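Local coordinates for protein agrobacterium tumefaciens DPS (Agrobacterium tumefaciens, PDB 1O9R) that oxidises iron(II) with hydrogen peroxide and stores it as a ferric mineral inside a hollow dodecamer, shielding DNA from oxidative damage without binding it, at residues M1-K5 with G77-L81; E24-V29 with V117-I121; L54-F58 with S150-L154. All coordinates share one frame; numbering follows the deposited sequence.

In the fold
Interaction 2 lies near the middle of the helical bundle, its centre about 4 Å from that of the chain, with interactions 1 and 3 on opposite sides of that centre, about 33 Å apart between their own centres. Interaction 1 ties the N-terminal tail to the loop after helix 48-75 and touches interaction 2 where L81 O meets L26 CD2 at 3.6 Å. Interactions 2 and 3 join neighbouring stretches of one four-helix bundle, centres about 16 Å apart. Interaction 3 lies close to iron: a bound iron(III) ion is about 6 Å from the F153 side chain, and L55 packs on the iron ligand H40.

Interaction 1: M1-K5 with G77-L81; sequences MKTHK and GGTAL
H4 N donates to G77 O at 2.9 Å in a nearly straight bond (168° at the hydrogen), meeting a lone pair in the carbonyl plane. The same oxygen receives a CA-H contact from T3, with T3 CA 3.6 Å away, and lies at the edge of the H4 ring, near its plane. At the other end of the contact M1 supplies the apolar part: its SD rests 3.9 Å from T79 CB and equally far from L81 CD2, meeting the leucine tip to tip. The bend at chi3 (-86°) turns the methionine methyl aside, leaving the sulfur as the nearest atom to T79 and L81.

G77 presents its carbonyl from the C-prime position of the Schellman motif that ends helix 48-75, where its positive phi suits a glycine. Beyond it, N23 holds the loop backbone through T79 O and L81 N. Y101 of a second subunit bonds T79 OG1 and meets the H4 ring edge-to-face, while K2 NZ forms a salt bridge with E160 of a third subunit. One directional backbone bond and a small apolar patch thus join the tail to the loop, and much of the polar side-chain bonding is made with other subunits of the dodecamer.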
ATOM      1  N   MET A   1       6.076  16.578 -41.722  1.00 45.48           N
ATOM      2  CA  MET A   1       6.537  15.405 -40.904  1.00 44.51           C
ATOM      3  C   MET A   1       7.753  14.771 -41.556  1.00 45.20           C
ATOM      4  O   MET A   1       8.149  15.182 -42.651  1.00 46.16           O
ATOM      5  CB  MET A   1       5.406  14.398 -40.739  1.00 43.63           C
ATOM      6  CG  MET A   1       4.247  14.874 -39.861  1.00 42.72           C
ATOM      7  SD  MET A   1       2.987  13.589 -39.753  1.00 42.01           S
ATOM      8  CE  MET A   1       1.996  13.905 -41.197  1.00 43.26           C
ATOM      9  N   LYS A   2       8.367  13.801 -40.891  1.00 43.68           N
ATOM     10  CA  LYS A   2       9.558  13.149 -41.411  1.00 42.33           C
ATOM     11  C   LYS A   2       9.827  11.859 -40.635  1.00 40.56           C
ATOM     12  O   LYS A   2       9.421  11.776 -39.486  1.00 40.46           O
ATOM     13  CB  LYS A   2      10.800  14.033 -41.338  1.00 44.31           C
ATOM     14  CG  LYS A   2      11.517  14.097 -39.999  1.00 44.96           C
ATOM     15  CD  LYS A   2      12.562  15.196 -40.011  1.00 46.27           C
ATOM     16  CE  LYS A   2      13.597  15.066 -38.912  1.00 46.21           C
ATOM     17  NZ  LYS A   2      14.193  16.413 -38.613  1.00 46.43           N
ATOM     18  N   THR A   3      10.508  10.947 -41.294  1.00 38.11           N
ATOM     19  CA  THR A   3      10.904   9.637 -40.808  1.00 36.15           C
ATOM     20  C   THR A   3      12.132   9.702 -39.908  1.00 33.02           C
ATOM     21  O   THR A   3      13.129  10.381 -40.201  1.00 33.32           O
ATOM     22  CB  THR A   3      11.219   8.771 -42.052  1.00 37.97           C
ATOM     23  OG1 THR A   3      10.005   8.523 -42.790  1.00 40.70           O
ATOM     24  CG2 THR A   3      11.822   7.419 -41.718  1.00 39.71           C
ATOM     25  N   HIS A   4      12.083   9.027 -38.746  1.00 26.34           N
ATOM     26  CA  HIS A   4      13.254   9.103 -37.857  1.00 23.75           C
ATOM     27  C   HIS A   4      14.032   7.801 -37.958  1.00 22.88           C
ATOM     28  O   HIS A   4      13.448   6.727 -38.159  1.00 25.06           O
ATOM     29  CB  HIS A   4      12.788   9.355 -36.403  1.00 26.55           C
ATOM     30  CG  HIS A   4      12.131  10.716 -36.298  1.00 28.55           C
ATOM     31  ND1 HIS A   4      12.889  11.854 -36.116  1.00 28.34           N
ATOM     32  CD2 HIS A   4      10.852  11.102 -36.351  1.00 30.96           C
ATOM     33  CE1 HIS A   4      12.082  12.907 -36.077  1.00 29.30           C
ATOM     34  NE2 HIS A   4      10.849  12.473 -36.212  1.00 30.37           N
ATOM     35  N   LYS A   5      15.352   7.908 -37.919  1.00 22.04           N
ATOM     36  CA  LYS A   5      16.209   6.743 -38.002  1.00 24.68           C
ATOM     37  C   LYS A   5      16.193   5.903 -36.730  1.00 21.76           C
ATOM     38  O   LYS A   5      16.266   6.402 -35.597  1.00 23.56           O
ATOM     39  CB  LYS A   5      17.646   7.209 -38.284  1.00 28.99           C
ATOM     40  CG  LYS A   5      17.709   7.803 -39.718  1.00 32.57           C
ATOM     41  CD  LYS A   5      19.128   8.289 -39.950  1.00 35.05           C
ATOM     42  CE  LYS A   5      19.269   9.683 -40.525  1.00 37.24           C
ATOM     43  NZ  LYS A   5      20.639  10.232 -40.205  1.00 39.30           N
ATOM     44  N   GLY A  77       9.679   4.819 -36.067  1.00 16.56           N
ATOM     45  CA  GLY A  77      10.247   5.944 -36.823  1.00 16.97           C
ATOM     46  C   GLY A  77       9.164   6.883 -37.316  1.00 19.31           C
ATOM     47  O   GLY A  77       9.518   7.792 -38.090  1.00 19.76           O
ATOM     48  N   GLY A  78       7.899   6.677 -37.017  1.00 16.89           N
ATOM     49  CA  GLY A  78       6.818   7.557 -37.475  1.00 15.72           C
ATOM     50  C   GLY A  78       6.550   8.684 -36.476  1.00 16.99           C
ATOM     51  O   GLY A  78       7.204   8.874 -35.455  1.00 16.57           O
ATOM     52  N   THR A  79       5.491   9.393 -36.826  1.00 15.91           N
ATOM     53  CA  THR A  79       4.944  10.493 -36.013  1.00 15.19           C
ATOM     54  C   THR A  79       3.563  10.085 -35.534  1.00 13.95           C
ATOM     55  O   THR A  79       2.654   9.788 -36.312  1.00 14.56           O
ATOM     56  CB  THR A  79       4.844  11.764 -36.875  1.00 16.76           C
ATOM     57  OG1 THR A  79       6.170  12.090 -37.328  1.00 18.13           O
ATOM     58  CG2 THR A  79       4.293  12.913 -36.037  1.00 16.06           C
ATOM     59  N   ALA A  80       3.336  10.046 -34.178  1.00 14.48           N
ATOM     60  CA  ALA A  80       2.020   9.715 -33.680  1.00 14.95           C
ATOM     61  C   ALA A  80       1.086  10.938 -33.908  1.00 13.86           C
ATOM     62  O   ALA A  80       1.535  12.037 -33.630  1.00 15.23           O
ATOM     63  CB  ALA A  80       2.096   9.370 -32.187  1.00 14.71           C
ATOM     64  N   LEU A  81      -0.071  10.615 -34.418  1.00 13.46           N
ATOM     65  CA  LEU A  81      -1.050  11.659 -34.758  1.00 14.10           C
ATOM     66  C   LEU A  81      -2.325  11.544 -33.943  1.00 15.19           C
ATOM     67  O   LEU A  81      -3.280  10.812 -34.185  1.00 16.41           O
ATOM     68  CB  LEU A  81      -1.380  11.572 -36.269  1.00 14.65           C
ATOM     69  CG  LEU A  81      -0.164  11.861 -37.178  1.00 15.37           C
ATOM     70  CD1 LEU A  81      -0.463  11.515 -38.639  1.00 17.16           C
ATOM     71  CD2 LEU A  81       0.262  13.316 -37.014  1.00 16.77           C
TER

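Interaction 2: E24-V29 with V117-I121; sequences ESLASV and VANMI
M120 makes the largest contribution from helix 103-130, laying its thioether against S28 and S25 of helix 12-42. Its SD is 3.7 Å from S28 CB and 4.1 Å from S25 CA, and its CE comes to 3.7 Å from S28 OG. CG stands anti to the backbone N (chi1 163°) and chi2 is also extended, which carries the sulfur across to the serines; a nearly eclipsed bend at chi3 (-24°) then brings the methyl to S28.

The aliphatic contacts fall to one side of the methionine. I121 uses the end of its longer branch, CD1, which lies 3.7 Å from S25 OG and also touches S25 CB. The same methyl approaches V29 CG2 more loosely. V29 and V117 cross at about a right angle through V29 CG2 and V117 CG1, 4.2 Å apart, while the other methyl of V117, CG2, reaches the carbonyl oxygen of S28.

The two helices run antiparallel within the four-helix bundle of the ferritin-like fold, their local axes 10.5 Å apart and inclined at 164°. The small S25 and S28 face the bulkier M120 and I121, and at S28 and V117 the CA atoms come within 6.7 Å.

The serine hydroxyls find their bonds outside the two segments. S25 OG bonds to I21 O one turn back on its own helix, and S28 OG bonds to K92 N, so both buried hydroxyls are satisfied, although the same oxygens also touch the methyls of I121 and M120. F140 of helix 134-156 packs on both S25 and I121.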
ATOM      1  N   GLU A  24      -4.286   5.143 -37.827  1.00 14.79           N
ATOM      2  CA  GLU A  24      -5.739   5.105 -38.059  1.00 14.69           C
ATOM      3  C   GLU A  24      -6.506   4.648 -36.846  1.00 15.97           C
ATOM      4  O   GLU A  24      -7.512   5.235 -36.385  1.00 16.51           O
ATOM      5  CB  GLU A  24      -5.944   4.141 -39.254  1.00 16.28           C
ATOM      6  CG  GLU A  24      -7.451   3.989 -39.544  1.00 20.19           C
ATOM      7  CD  GLU A  24      -7.662   2.876 -40.571  1.00 24.32           C
ATOM      8  OE1 GLU A  24      -7.460   1.700 -40.276  1.00 27.86           O
ATOM      9  OE2 GLU A  24      -8.037   3.307 -41.672  1.00 27.08           O
ATOM     10  N   SER A  25      -6.027   3.563 -36.207  1.00 15.07           N
ATOM     11  CA  SER A  25      -6.652   3.077 -34.982  1.00 15.24           C
ATOM     12  C   SER A  25      -6.562   4.102 -33.849  1.00 14.76           C
ATOM     13  O   SER A  25      -7.555   4.225 -33.111  1.00 15.75           O
ATOM     14  CB  SER A  25      -5.920   1.809 -34.510  1.00 16.84           C
ATOM     15  OG  SER A  25      -6.169   0.729 -35.415  1.00 24.26           O
ATOM     16  N   LEU A  26      -5.440   4.806 -33.727  1.00 14.46           N
ATOM     17  CA  LEU A  26      -5.308   5.768 -32.632  1.00 14.94           C
ATOM     18  C   LEU A  26      -6.410   6.804 -32.672  1.00 13.89           C
ATOM     19  O   LEU A  26      -6.944   7.193 -31.646  1.00 14.89           O
ATOM     20  CB  LEU A  26      -3.928   6.432 -32.770  1.00 13.92           C
ATOM     21  CG  LEU A  26      -3.603   7.532 -31.734  1.00 14.01           C
ATOM     22  CD1 LEU A  26      -3.618   6.911 -30.335  1.00 14.16           C
ATOM     23  CD2 LEU A  26      -2.242   8.155 -32.046  1.00 14.98           C
ATOM     24  N   ALA A  27      -6.745   7.265 -33.885  1.00 14.60           N
ATOM     25  CA  ALA A  27      -7.757   8.359 -33.973  1.00 13.51           C
ATOM     26  C   ALA A  27      -9.120   7.861 -33.482  1.00 15.44           C
ATOM     27  O   ALA A  27      -9.820   8.611 -32.768  1.00 15.17           O
ATOM     28  CB  ALA A  27      -7.903   8.812 -35.449  1.00 14.19           C
ATOM     29  N   SER A  28      -9.532   6.662 -33.858  1.00 14.31           N
ATOM     30  CA  SER A  28     -10.833   6.165 -33.369  1.00 13.81           C
ATOM     31  C   SER A  28     -10.812   5.809 -31.908  1.00 13.87           C
ATOM     32  O   SER A  28     -11.849   5.904 -31.244  1.00 13.77           O
ATOM     33  CB  SER A  28     -11.292   4.979 -34.223  1.00 14.94           C
ATOM     34  OG  SER A  28     -11.700   5.430 -35.525  1.00 15.25           O
ATOM     35  N   VAL A  29      -9.657   5.372 -31.374  1.00 13.96           N
ATOM     36  CA  VAL A  29      -9.574   5.050 -29.927  1.00 13.79           C
ATOM     37  C   VAL A  29      -9.618   6.351 -29.142  1.00 13.51           C
ATOM     38  O   VAL A  29     -10.323   6.408 -28.104  1.00 14.40           O
ATOM     39  CB  VAL A  29      -8.221   4.336 -29.676  1.00 13.80           C
ATOM     40  CG1 VAL A  29      -7.893   4.285 -28.165  1.00 14.31           C
ATOM     41  CG2 VAL A  29      -8.231   2.896 -30.247  1.00 15.27           C
ATOM     42  N   VAL A 117     -15.002   0.077 -32.963  1.00 13.58           N
ATOM     43  CA  VAL A 117     -13.573   0.087 -32.605  1.00 14.95           C
ATOM     44  C   VAL A 117     -13.082  -1.326 -32.259  1.00 13.40           C
ATOM     45  O   VAL A 117     -11.981  -1.694 -32.707  1.00 13.85           O
ATOM     46  CB  VAL A 117     -13.371   1.020 -31.400  1.00 14.21           C
ATOM     47  CG1 VAL A 117     -11.869   1.000 -30.996  1.00 15.89           C
ATOM     48  CG2 VAL A 117     -13.757   2.450 -31.809  1.00 15.64           C
ATOM     49  N   ALA A 118     -13.866  -2.153 -31.611  1.00 12.86           N
ATOM     50  CA  ALA A 118     -13.457  -3.544 -31.343  1.00 13.16           C
ATOM     51  C   ALA A 118     -13.160  -4.210 -32.707  1.00 12.84           C
ATOM     52  O   ALA A 118     -12.201  -4.985 -32.770  1.00 14.67           O
ATOM     53  CB  ALA A 118     -14.553  -4.255 -30.574  1.00 14.32           C
ATOM     54  N   ASN A 119     -14.085  -4.002 -33.656  1.00 13.64           N
ATOM     55  CA  ASN A 119     -13.892  -4.729 -34.921  1.00 12.53           C
ATOM     56  C   ASN A 119     -12.788  -4.146 -35.765  1.00 14.77           C
ATOM     57  O   ASN A 119     -12.043  -4.891 -36.430  1.00 15.79           O
ATOM     58  CB  ASN A 119     -15.260  -4.664 -35.661  1.00 14.29           C
ATOM     59  CG  ASN A 119     -16.299  -5.514 -34.969  1.00 15.00           C
ATOM     60  OD1 ASN A 119     -16.047  -6.468 -34.226  1.00 16.40           O
ATOM     61  ND2 ASN A 119     -17.594  -5.247 -35.198  1.00 15.97           N
ATOM     62  N   MET A 120     -12.511  -2.840 -35.612  1.00 14.76           N
ATOM     63  CA  MET A 120     -11.361  -2.270 -36.289  1.00 14.01           C
ATOM     64  C   MET A 120     -10.059  -2.868 -35.716  1.00 14.41           C
ATOM     65  O   MET A 120      -9.109  -3.159 -36.482  1.00 16.13           O
ATOM     66  CB  MET A 120     -11.313  -0.771 -36.025  1.00 17.87           C
ATOM     67  CG  MET A 120     -10.080   0.039 -36.268  1.00 24.18           C
ATOM     68  SD  MET A 120     -10.361   1.830 -36.027  1.00 30.12           S
ATOM     69  CE  MET A 120     -12.197   1.804 -36.339  1.00 12.91           C
ATOM     70  N   ILE A 121      -9.994  -2.982 -34.391  1.00 14.06           N
ATOM     71  CA  ILE A 121      -8.755  -3.493 -33.770  1.00 13.62           C
ATOM     72  C   ILE A 121      -8.634  -4.965 -34.046  1.00 14.30           C
ATOM     73  O   ILE A 121      -7.477  -5.416 -34.235  1.00 15.21           O
ATOM     74  CB  ILE A 121      -8.873  -3.208 -32.252  1.00 13.81           C
ATOM     75  CG1 ILE A 121      -8.824  -1.695 -31.967  1.00 17.80           C
ATOM     76  CG2 ILE A 121      -7.786  -3.972 -31.512  1.00 14.65           C
ATOM     77  CD1 ILE A 121      -7.616  -0.924 -32.435  1.00 20.99           C
TER

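Interaction 3: L54-F58 with S150-L154; sequences LLDTF and SLWFL
The F58 ring fills the hollow formed by S150, F153 and L154 on the facing helix. S150 CB sits over one face, 3.7 Å from the ring centroid and 15° off its normal, a CH-pi contact. S150 OG lies over that same face, 3.5 Å from F58 CE2. With CG anti to the carbonyl carbon (chi1 -72°), the F58 side chain carries its ring across to S150. The ring's rim is bounded by F153 CB, 3.9 Å from F58 CZ, and by L154, whose CG is equally close to F58 CE1. F58 and L154 pass alongside each other, pointing opposite ways.

One turn earlier, L54 presents CD1 to F153 CD1 at 3.9 Å, the two side chains crossing at a slant. L55 makes a lighter contact through CD2 with L154 CD2. Beside the ring a water donates to S150 OG at 2.8 Å and, weakly, to F58 O; S150 OG also bonds to D146 O one turn back.

Helices 48-75 and 134-156 are antiparallel here, their local axes 11.6 Å apart, as neighbours in the ferritin-like four-helix bundle. Helix 103-130 covers L154 with L107, I111 and Y114, and helix 12-42 meets L55 through T36 and the iron ligand H40. Past F153 lie the rings of F48 and H52 from a fifth subunit, so this edge of the helix pair continues into a subunit interface.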
ATOM      1  N   LEU A  54     -18.533   2.453 -14.323  1.00 13.31           N
ATOM      2  CA  LEU A  54     -17.915   1.483 -15.280  1.00 13.47           C
ATOM      3  C   LEU A  54     -17.289   2.226 -16.419  1.00 14.05           C
ATOM      4  O   LEU A  54     -16.194   1.932 -16.896  1.00 13.93           O
ATOM      5  CB  LEU A  54     -19.005   0.542 -15.723  1.00 13.65           C
ATOM      6  CG  LEU A  54     -18.597  -0.476 -16.813  1.00 13.75           C
ATOM      7  CD1 LEU A  54     -17.515  -1.414 -16.309  1.00 15.95           C
ATOM      8  CD2 LEU A  54     -19.803  -1.229 -17.365  1.00 15.61           C
ATOM      9  N   LEU A  55     -17.954   3.252 -16.937  1.00 13.18           N
ATOM     10  CA  LEU A  55     -17.428   4.025 -18.060  1.00 12.38           C
ATOM     11  C   LEU A  55     -16.100   4.669 -17.675  1.00 12.23           C
ATOM     12  O   LEU A  55     -15.258   4.871 -18.577  1.00 13.11           O
ATOM     13  CB  LEU A  55     -18.427   5.080 -18.539  1.00 13.54           C
ATOM     14  CG  LEU A  55     -19.691   4.442 -19.129  1.00 13.89           C
ATOM     15  CD1 LEU A  55     -20.705   5.543 -19.498  1.00 16.70           C
ATOM     16  CD2 LEU A  55     -19.330   3.635 -20.391  1.00 17.70           C
ATOM     17  N   ASP A  56     -15.831   5.020 -16.406  1.00 14.86           N
ATOM     18  CA  ASP A  56     -14.490   5.547 -16.105  1.00 14.25           C
ATOM     19  C   ASP A  56     -13.425   4.464 -16.196  1.00 14.30           C
ATOM     20  O   ASP A  56     -12.294   4.733 -16.631  1.00 14.97           O
ATOM     21  CB  ASP A  56     -14.579   6.107 -14.673  1.00 16.58           C
ATOM     22  CG  ASP A  56     -14.948   7.556 -14.609  1.00 19.68           C
ATOM     23  OD1 ASP A  56     -15.130   8.017 -13.427  1.00 19.90           O
ATOM     24  OD2 ASP A  56     -15.070   8.197 -15.658  1.00 18.70           O
ATOM     25  N   THR A  57     -13.771   3.211 -15.826  1.00 13.04           N
ATOM     26  CA  THR A  57     -12.792   2.126 -15.989  1.00 13.65           C
ATOM     27  C   THR A  57     -12.497   1.947 -17.485  1.00 14.21           C
ATOM     28  O   THR A  57     -11.327   1.749 -17.874  1.00 14.85           O
ATOM     29  CB  THR A  57     -13.331   0.803 -15.428  1.00 16.86           C
ATOM     30  OG1 THR A  57     -13.573   1.018 -14.013  1.00 19.83           O
ATOM     31  CG2 THR A  57     -12.356  -0.334 -15.681  1.00 23.29           C
ATOM     32  N   PHE A  58     -13.506   2.042 -18.364  1.00 12.96           N
ATOM     33  CA  PHE A  58     -13.250   1.884 -19.791  1.00 12.96           C
ATOM     34  C   PHE A  58     -12.396   3.025 -20.278  1.00 12.62           C
ATOM     35  O   PHE A  58     -11.497   2.806 -21.126  1.00 13.83           O
ATOM     36  CB  PHE A  58     -14.591   1.944 -20.540  1.00 13.70           C
ATOM     37  CG  PHE A  58     -15.467   0.736 -20.354  1.00 13.49           C
ATOM     38  CD1 PHE A  58     -16.692   0.799 -21.030  1.00 15.16           C
ATOM     39  CD2 PHE A  58     -15.085  -0.388 -19.626  1.00 14.45           C
ATOM     40  CE1 PHE A  58     -17.562  -0.281 -20.884  1.00 14.93           C
ATOM     41  CE2 PHE A  58     -15.975  -1.451 -19.554  1.00 16.55           C
ATOM     42  CZ  PHE A  58     -17.190  -1.380 -20.177  1.00 16.56           C
ATOM     43  N   SER A 150     -15.181  -5.102 -22.923  1.00 12.44           N
ATOM     44  CA  SER A 150     -15.989  -3.889 -22.657  1.00 12.73           C
ATOM     45  C   SER A 150     -17.271  -3.875 -23.482  1.00 15.25           C
ATOM     46  O   SER A 150     -18.355  -3.524 -23.006  1.00 14.23           O
ATOM     47  CB  SER A 150     -15.174  -2.638 -22.914  1.00 14.75           C
ATOM     48  OG  SER A 150     -13.988  -2.594 -22.140  1.00 16.92           O
ATOM     49  N   LEU A 151     -17.177  -4.365 -24.735  1.00 13.12           N
ATOM     50  CA  LEU A 151     -18.371  -4.443 -25.579  1.00 13.46           C
ATOM     51  C   LEU A 151     -19.376  -5.398 -24.978  1.00 13.47           C
ATOM     52  O   LEU A 151     -20.584  -5.075 -24.930  1.00 13.88           O
ATOM     53  CB  LEU A 151     -17.897  -4.914 -26.992  1.00 14.25           C
ATOM     54  CG  LEU A 151     -19.096  -5.154 -27.971  1.00 14.65           C
ATOM     55  CD1 LEU A 151     -19.862  -3.873 -28.258  1.00 14.22           C
ATOM     56  CD2 LEU A 151     -18.551  -5.809 -29.236  1.00 16.05           C
ATOM     57  N   TRP A 152     -18.915  -6.552 -24.496  1.00 14.19           N
ATOM     58  CA  TRP A 152     -19.826  -7.501 -23.841  1.00 14.68           C
ATOM     59  C   TRP A 152     -20.404  -6.850 -22.589  1.00 14.07           C
ATOM     60  O   TRP A 152     -21.628  -6.945 -22.403  1.00 14.11           O
ATOM     61  CB  TRP A 152     -19.059  -8.775 -23.486  1.00 14.51           C
ATOM     62  CG  TRP A 152     -19.642  -9.581 -22.376  1.00 14.71           C
ATOM     63  CD1 TRP A 152     -20.972  -9.977 -22.269  1.00 16.15           C
ATOM     64  CD2 TRP A 152     -19.011 -10.065 -21.221  1.00 13.97           C
ATOM     65  NE1 TRP A 152     -21.177 -10.682 -21.088  1.00 16.24           N
ATOM     66  CE2 TRP A 152     -19.974 -10.767 -20.443  1.00 15.04           C
ATOM     67  CE3 TRP A 152     -17.680 -10.004 -20.762  1.00 15.30           C
ATOM     68  CZ2 TRP A 152     -19.671 -11.361 -19.225  1.00 16.39           C
ATOM     69  CZ3 TRP A 152     -17.394 -10.628 -19.557  1.00 17.35           C
ATOM     70  CH2 TRP A 152     -18.386 -11.296 -18.787  1.00 16.25           C
ATOM     71  N   PHE A 153     -19.629  -6.176 -21.780  1.00 13.12           N
ATOM     72  CA  PHE A 153     -20.238  -5.528 -20.589  1.00 13.17           C
ATOM     73  C   PHE A 153     -21.335  -4.554 -20.989  1.00 13.18           C
ATOM     74  O   PHE A 153     -22.403  -4.541 -20.314  1.00 15.57           O
ATOM     75  CB  PHE A 153     -19.138  -4.773 -19.820  1.00 13.27           C
ATOM     76  CG  PHE A 153     -18.341  -5.605 -18.854  1.00 14.94           C
ATOM     77  CD1 PHE A 153     -17.427  -4.947 -18.027  1.00 18.01           C
ATOM     78  CD2 PHE A 153     -18.372  -6.970 -18.747  1.00 15.82           C
ATOM     79  CE1 PHE A 153     -16.696  -5.604 -17.037  1.00 21.19           C
ATOM     80  CE2 PHE A 153     -17.659  -7.676 -17.801  1.00 17.20           C
ATOM     81  CZ  PHE A 153     -16.805  -7.001 -16.951  1.00 18.47           C
ATOM     82  N   LEU A 154     -21.153  -3.773 -22.038  1.00 13.37           N
ATOM     83  CA  LEU A 154     -22.217  -2.876 -22.501  1.00 15.07           C
ATOM     84  C   LEU A 154     -23.445  -3.634 -22.998  1.00 15.29           C
ATOM     85  O   LEU A 154     -24.584  -3.390 -22.574  1.00 14.40           O
ATOM     86  CB  LEU A 154     -21.705  -1.951 -23.611  1.00 13.13           C
ATOM     87  CG  LEU A 154     -20.616  -0.953 -23.155  1.00 14.23           C
ATOM     88  CD1 LEU A 154     -19.952  -0.328 -24.369  1.00 17.21           C
ATOM     89  CD2 LEU A 154     -21.276   0.137 -22.265  1.00 17.48           C
TER
HETATM   90  O   HOH W   1     -12.962  -0.007 -22.411  1.00 32.21           O